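DMATS type aromatic prenyltransferase from Micromonospora olivasterospora probably transfers a dimethylallyl group to position 6 of the indole ring of tryptophan. Local coordinates of one contact, PDB 6ZRY (chain A, 1.65 Å), residues Ser282-Asp287 and Asp322-Ile327, beside the matching contact of the related DMATS type aromatic prenyltransferase from Streptomyces coelicolor, PDB 6ZS0 (chain B, 1.50 Å), residues Asp279-Asp284 and Asp319-Ile324. One frame, after least-squares fit of the local backbone (RMSD 0.18 Å); residues are numbered along the deposited sequences.

Structure 1 (6ZRY); sequences SYVTDD and DGVGLI.
D287 drives its carboxylate into the turn formed by 322-327, where the loop before helix 287-300 meets the loop leading into strand 327-333 of the ABBA barrel. L326 N binds D287 OD2 at 2.9 Å from the syn side, 27° out of the carboxylate plane, and I327 N reaches D287 OD1 at 2.9 Å from above that plane. A water held by OD1, G325 N and I327 O closes the turn, while R318 forms a salt bridge to OD2; together these fix the carboxylate's rotation. The backbone of D287 adds a bond from its N to G323 O (3.0 Å). L326 CB lies 3.2 Å from D287 OD2, and its CG, anti to the backbone N (chi1 169°), carries the methyls toward helix 305-315. Beside this dense polar centre V284 CG2 meets V324 CG2 (3.6 Å), a single apolar touch. D286 CB touches G323 O (3.2 Å); its carboxylate leads away to R321 and N-caps helix 287-300 at E289 N. The looser side is at T285, partly exposed and pointing away from 322-327, as does S282, bonded to R256 N.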
loop_
_atom_site.group_PDB
_atom_site.type_symbol
_atom_site.label_atom_id
_atom_site.label_comp_id
_atom_site.label_asym_id
_atom_site.label_seq_id
_atom_site.Cartn_x
_atom_site.Cartn_y
_atom_site.Cartn_z
ATOM N N SER A 282 15.554 0.965 1.434
ATOM C CA SER A 282 16.429 0.281 2.433
ATOM C C SER A 282 17.701 -0.273 1.755
ATOM O O SER A 282 18.617 -0.651 2.475
ATOM C CB SER A 282 15.650 -0.799 3.133
ATOM O OG SER A 282 16.364 -1.361 4.214
ATOM N N TYR A 283 17.764 -0.303 0.425
ATOM C CA TYR A 283 18.791 -1.061 -0.337
ATOM C C TYR A 283 19.519 -0.170 -1.336
ATOM O O TYR A 283 20.166 -0.716 -2.221
ATOM C CB TYR A 283 18.112 -2.286 -0.960
ATOM C CG TYR A 283 17.543 -3.194 0.100
ATOM C CD1 TYR A 283 18.374 -4.004 0.854
ATOM C CD2 TYR A 283 16.191 -3.158 0.438
ATOM C CE1 TYR A 283 17.882 -4.826 1.855
ATOM C CE2 TYR A 283 15.679 -3.967 1.445
ATOM C CZ TYR A 283 16.526 -4.798 2.164
ATOM O OH TYR A 283 16.032 -5.590 3.169
ATOM N N VAL A 284 19.450 1.140 -1.159
ATOM C CA VAL A 284 20.112 2.126 -2.054
ATOM C C VAL A 284 20.859 3.161 -1.202
ATOM O O VAL A 284 20.563 3.266 -0.003
ATOM C CB VAL A 284 19.096 2.817 -2.973
ATOM C CG1 VAL A 284 18.445 1.854 -3.955
ATOM C CG2 VAL A 284 18.037 3.572 -2.159
ATOM N N THR A 285 21.746 3.926 -1.835
ATOM C CA THR A 285 22.450 5.067 -1.208
ATOM C C THR A 285 21.513 6.271 -1.158
ATOM O O THR A 285 21.619 7.056 -0.203
ATOM C CB THR A 285 23.759 5.364 -1.936
ATOM O OG1 THR A 285 23.515 5.525 -3.336
ATOM C CG2 THR A 285 24.757 4.259 -1.705
ATOM N N ASP A 286 20.636 6.407 -2.142
ATOM C CA ASP A 286 19.850 7.629 -2.361
ATOM C C ASP A 286 18.800 7.379 -3.449
ATOM O O ASP A 286 18.841 6.360 -4.078
ATOM C CB ASP A 286 20.795 8.782 -2.739
ATOM C CG ASP A 286 21.633 8.477 -3.954
ATOM O OD1 ASP A 286 21.062 8.397 -5.050
ATOM O OD2 ASP A 286 22.841 8.305 -3.793
ATOM N N ASP A 287 17.953 8.365 -3.673
ATOM C CA ASP A 287 16.833 8.303 -4.619
ATOM C C ASP A 287 17.316 8.360 -6.067
ATOM O O ASP A 287 16.545 7.951 -6.919
ATOM C CB ASP A 287 15.823 9.375 -4.251
ATOM C CG ASP A 287 14.960 8.862 -3.115
ATOM O OD1 ASP A 287 14.342 7.753 -3.332
ATOM O OD2 ASP A 287 14.925 9.539 -2.039
ATOM N N ASP A 322 20.244 13.915 -2.893
ATOM C CA ASP A 322 20.274 14.650 -1.605
ATOM C C ASP A 322 19.469 13.918 -0.538
ATOM O O ASP A 322 19.408 14.418 0.557
ATOM C CB ASP A 322 19.739 16.080 -1.762
ATOM C CG ASP A 322 20.713 17.047 -2.418
ATOM O OD1 ASP A 322 21.786 16.608 -2.839
ATOM O OD2 ASP A 322 20.376 18.239 -2.488
ATOM N N GLY A 323 18.882 12.760 -0.836
ATOM C CA GLY A 323 18.188 11.968 0.194
ATOM C C GLY A 323 17.855 10.584 -0.291
ATOM O O GLY A 323 18.230 10.235 -1.392
ATOM N N VAL A 324 17.153 9.847 0.529
ATOM C CA VAL A 324 16.710 8.481 0.265
ATOM C C VAL A 324 15.279 8.396 0.789
ATOM O O VAL A 324 14.904 9.273 1.618
ATOM C CB VAL A 324 17.670 7.475 0.928
ATOM C CG1 VAL A 324 17.485 7.377 2.431
ATOM C CG2 VAL A 324 17.566 6.108 0.295
ATOM N N GLY A 325 14.487 7.461 0.266
ATOM C CA GLY A 325 13.123 7.198 0.770
ATOM C C GLY A 325 12.030 7.956 0.015
ATOM O O GLY A 325 10.862 7.734 0.340
ATOM N N LEU A 326 12.361 8.843 -0.934
ATOM C CA LEU A 326 11.326 9.386 -1.843
ATOM C C LEU A 326 10.688 8.203 -2.554
ATOM O O LEU A 326 9.460 8.063 -2.506
ATOM C CB LEU A 326 11.909 10.371 -2.866
ATOM C CG LEU A 326 10.939 10.742 -3.983
ATOM C CD1 LEU A 326 9.743 11.497 -3.450
ATOM C CD2 LEU A 326 11.632 11.524 -5.066
ATOM N N ILE A 327 11.510 7.359 -3.175
ATOM C CA ILE A 327 11.027 6.090 -3.766
ATOM C C ILE A 327 11.016 5.060 -2.630
ATOM O O ILE A 327 12.056 4.515 -2.305
ATOM C CB ILE A 327 11.870 5.669 -4.980
ATOM C CG1 ILE A 327 11.964 6.803 -6.001
ATOM C CG2 ILE A 327 11.296 4.395 -5.593
ATOM C CD1 ILE A 327 12.850 6.506 -7.181
HETATM O O HOH W 1 14.595 5.479 -1.958
#

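Structure 2 (6ZS0); sequences DYVRHD and DGVGLI.
D284 pushes its carboxylate into the turn of 319-324 and is gripped there by backbone N-H groups. L323 N binds D284 OD2 at 2.8 Å from the syn side, 24° out of the carboxylate plane, and I324 N reaches D284 OD1 at 2.9 Å from above that plane. A water held by OD1, G322 N and I324 O closes the turn, while R315 forms a salt bridge to OD2; together these fix the carboxylate's rotation. The backbone of D284 adds a bond from its N to G320 O (2.9 Å). L323 CB lies 3.2 Å from D284 OD2, and its CG stands beside the backbone N (chi1 -71°), 3.4 Å from the same OD2. Beside this dense polar centre V281 CG2 meets V321 CG2 (3.7 Å), a single apolar touch. H283, at the N-cap position of helix 284-297, touches G320 O through CB (3.1 Å); its imidazole leads away. The looser side is at R282, exposed and pointing away from 319-324, with a salt bridge to E286; D279 pairs with R252.

Comparison
The sharpest difference is the exchange of D286(A) for H283(B) at the N-cap position. The two side chains leave the backbone alike (chi1 57° and 52°), and the flat groups overlay: OD1 of D286(A) and ND1 of H283(B) are 0.3 Å apart, OD2 of D286(A) and CD2 of H283(B) 0.4 Å apart. A carbon thus takes the place of one carboxylate oxygen, and the anion that pairs with R321(A) is absent; CE1 and NE2 of H283(B) extend past the carboxylate's outline. The touch of CB on G323(A) O and G320(B) O is kept. At the preceding position, CG2 of T285(A) and CG of R282(B) are 0.4 Å apart, whereas OG1 of T285(A) has no counterpart and R282(B) continues through CD to its guanidinium. Next to these exchanges D287(A) and D284(B) keep their place, with the same backbone bonds and a water at the same place in both, and so do V284(A), V324(A) and their counterparts. At the leucine the models differ: L326(A) and L323(B) have chi1 169° against -71°, their CG atoms stand 2.4 Å apart after superposition, yet L326(A) CB stays on D287(A) OD2 and L323(B) CB on D284(B) OD2. Farther off, S282(A) stands against D279(B), whose CG, OD1 and OD2 have no counterpart in the serine.

Structure 2 (6ZS0)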
loop_
_atom_site.group_PDB
_atom_site.type_symbol
_atom_site.label_atom_id
_atom_site.label_comp_id
_atom_site.label_asym_id
_atom_site.label_seq_id
_atom_site.Cartn_x
_atom_site.Cartn_y
_atom_site.Cartn_z
ATOM N N ASP B 279 15.531 0.818 1.471
ATOM C CA ASP B 279 16.478 0.194 2.424
ATOM C C ASP B 279 17.725 -0.327 1.704
ATOM O O ASP B 279 18.620 -0.729 2.389
ATOM C CB ASP B 279 15.819 -0.953 3.184
ATOM C CG ASP B 279 14.794 -0.517 4.196
ATOM O OD1 ASP B 279 14.630 0.707 4.393
ATOM O OD2 ASP B 279 14.238 -1.420 4.858
ATOM N N TYR B 280 17.790 -0.242 0.375
ATOM C CA TYR B 280 18.814 -0.991 -0.421
ATOM C C TYR B 280 19.570 -0.052 -1.358
ATOM O O TYR B 280 20.264 -0.565 -2.250
ATOM C CB TYR B 280 18.160 -2.147 -1.204
ATOM C CG TYR B 280 17.485 -3.135 -0.283
ATOM C CD1 TYR B 280 18.202 -3.820 0.668
ATOM C CD2 TYR B 280 16.123 -3.361 -0.346
ATOM C CE1 TYR B 280 17.597 -4.681 1.562
ATOM C CE2 TYR B 280 15.493 -4.242 0.514
ATOM C CZ TYR B 280 16.234 -4.916 1.471
ATOM O OH TYR B 280 15.643 -5.750 2.380
ATOM N N VAL B 281 19.451 1.256 -1.170
ATOM C CA VAL B 281 20.096 2.265 -2.051
ATOM C C VAL B 281 20.853 3.279 -1.201
ATOM O O VAL B 281 20.497 3.460 -0.045
ATOM C CB VAL B 281 19.052 2.988 -2.905
ATOM C CG1 VAL B 281 18.392 2.045 -3.876
ATOM C CG2 VAL B 281 18.026 3.698 -2.041
ATOM N N ARG B 282 21.794 3.994 -1.821
ATOM C CA ARG B 282 22.485 5.141 -1.180
ATOM C C ARG B 282 21.564 6.356 -1.165
ATOM O O ARG B 282 21.685 7.152 -0.254
ATOM C CB ARG B 282 23.747 5.520 -1.951
ATOM C CG ARG B 282 24.803 4.439 -2.016
ATOM C CD ARG B 282 25.976 4.897 -2.885
ATOM N NE ARG B 282 27.107 3.969 -2.879
ATOM C CZ ARG B 282 27.218 2.874 -3.642
ATOM N NH1 ARG B 282 28.300 2.113 -3.541
ATOM N NH2 ARG B 282 26.247 2.536 -4.482
ATOM N N HIS B 283 20.728 6.516 -2.186
ATOM C CA HIS B 283 19.883 7.719 -2.368
ATOM C C HIS B 283 18.814 7.446 -3.415
ATOM O O HIS B 283 18.851 6.384 -4.087
ATOM C CB HIS B 283 20.736 8.968 -2.700
ATOM C CG HIS B 283 21.672 8.765 -3.844
ATOM N ND1 HIS B 283 21.222 8.635 -5.127
ATOM C CD2 HIS B 283 23.023 8.654 -3.891
ATOM C CE1 HIS B 283 22.260 8.466 -5.942
ATOM N NE2 HIS B 283 23.374 8.477 -5.203
ATOM N N ASP B 284 17.892 8.378 -3.567
ATOM C CA ASP B 284 16.774 8.237 -4.521
ATOM C C ASP B 284 17.261 8.291 -5.965
ATOM O O ASP B 284 16.533 7.806 -6.843
ATOM C CB ASP B 284 15.692 9.277 -4.231
ATOM C CG ASP B 284 14.835 8.818 -3.081
ATOM O OD1 ASP B 284 14.237 7.728 -3.239
ATOM O OD2 ASP B 284 14.750 9.544 -2.081
ATOM N N ASP B 319 20.290 13.678 -2.979
ATOM C CA ASP B 319 20.555 14.382 -1.696
ATOM C C ASP B 319 19.730 13.772 -0.575
ATOM O O ASP B 319 19.714 14.355 0.502
ATOM C CB ASP B 319 20.252 15.879 -1.799
ATOM C CG ASP B 319 21.302 16.627 -2.579
ATOM O OD1 ASP B 319 22.409 16.104 -2.691
ATOM O OD2 ASP B 319 20.987 17.713 -3.082
ATOM N N GLY B 320 19.069 12.645 -0.812
ATOM C CA GLY B 320 18.352 11.946 0.258
ATOM C C GLY B 320 17.905 10.570 -0.179
ATOM O O GLY B 320 18.224 10.157 -1.299
ATOM N N VAL B 321 17.151 9.912 0.674
ATOM C CA VAL B 321 16.627 8.555 0.388
ATOM C C VAL B 321 15.180 8.519 0.859
ATOM O O VAL B 321 14.806 9.361 1.700
ATOM C CB VAL B 321 17.503 7.500 1.078
ATOM C CG1 VAL B 321 17.387 7.588 2.587
ATOM C CG2 VAL B 321 17.174 6.110 0.585
ATOM N N GLY B 322 14.375 7.620 0.313
ATOM C CA GLY B 322 13.026 7.355 0.820
ATOM C C GLY B 322 11.935 7.912 -0.056
ATOM O O GLY B 322 10.810 7.491 0.134
ATOM N N LEU B 323 12.235 8.807 -1.000
ATOM C CA LEU B 323 11.181 9.329 -1.901
ATOM C C LEU B 323 10.555 8.169 -2.671
ATOM O O LEU B 323 9.326 8.117 -2.766
ATOM C CB LEU B 323 11.744 10.388 -2.841
ATOM C CG LEU B 323 12.091 11.709 -2.156
ATOM C CD1 LEU B 323 12.697 12.691 -3.148
ATOM C CD2 LEU B 323 10.869 12.294 -1.475
ATOM N N ILE B 324 11.363 7.252 -3.192
ATOM C CA ILE B 324 10.820 5.962 -3.686
ATOM C C ILE B 324 10.936 4.964 -2.538
ATOM O O ILE B 324 12.046 4.532 -2.225
ATOM C CB ILE B 324 11.517 5.482 -4.962
ATOM C CG1 ILE B 324 11.358 6.486 -6.093
ATOM C CG2 ILE B 324 10.987 4.105 -5.339
ATOM C CD1 ILE B 324 12.121 6.121 -7.354
HETATM O O HOH W 2 14.615 5.477 -2.025
#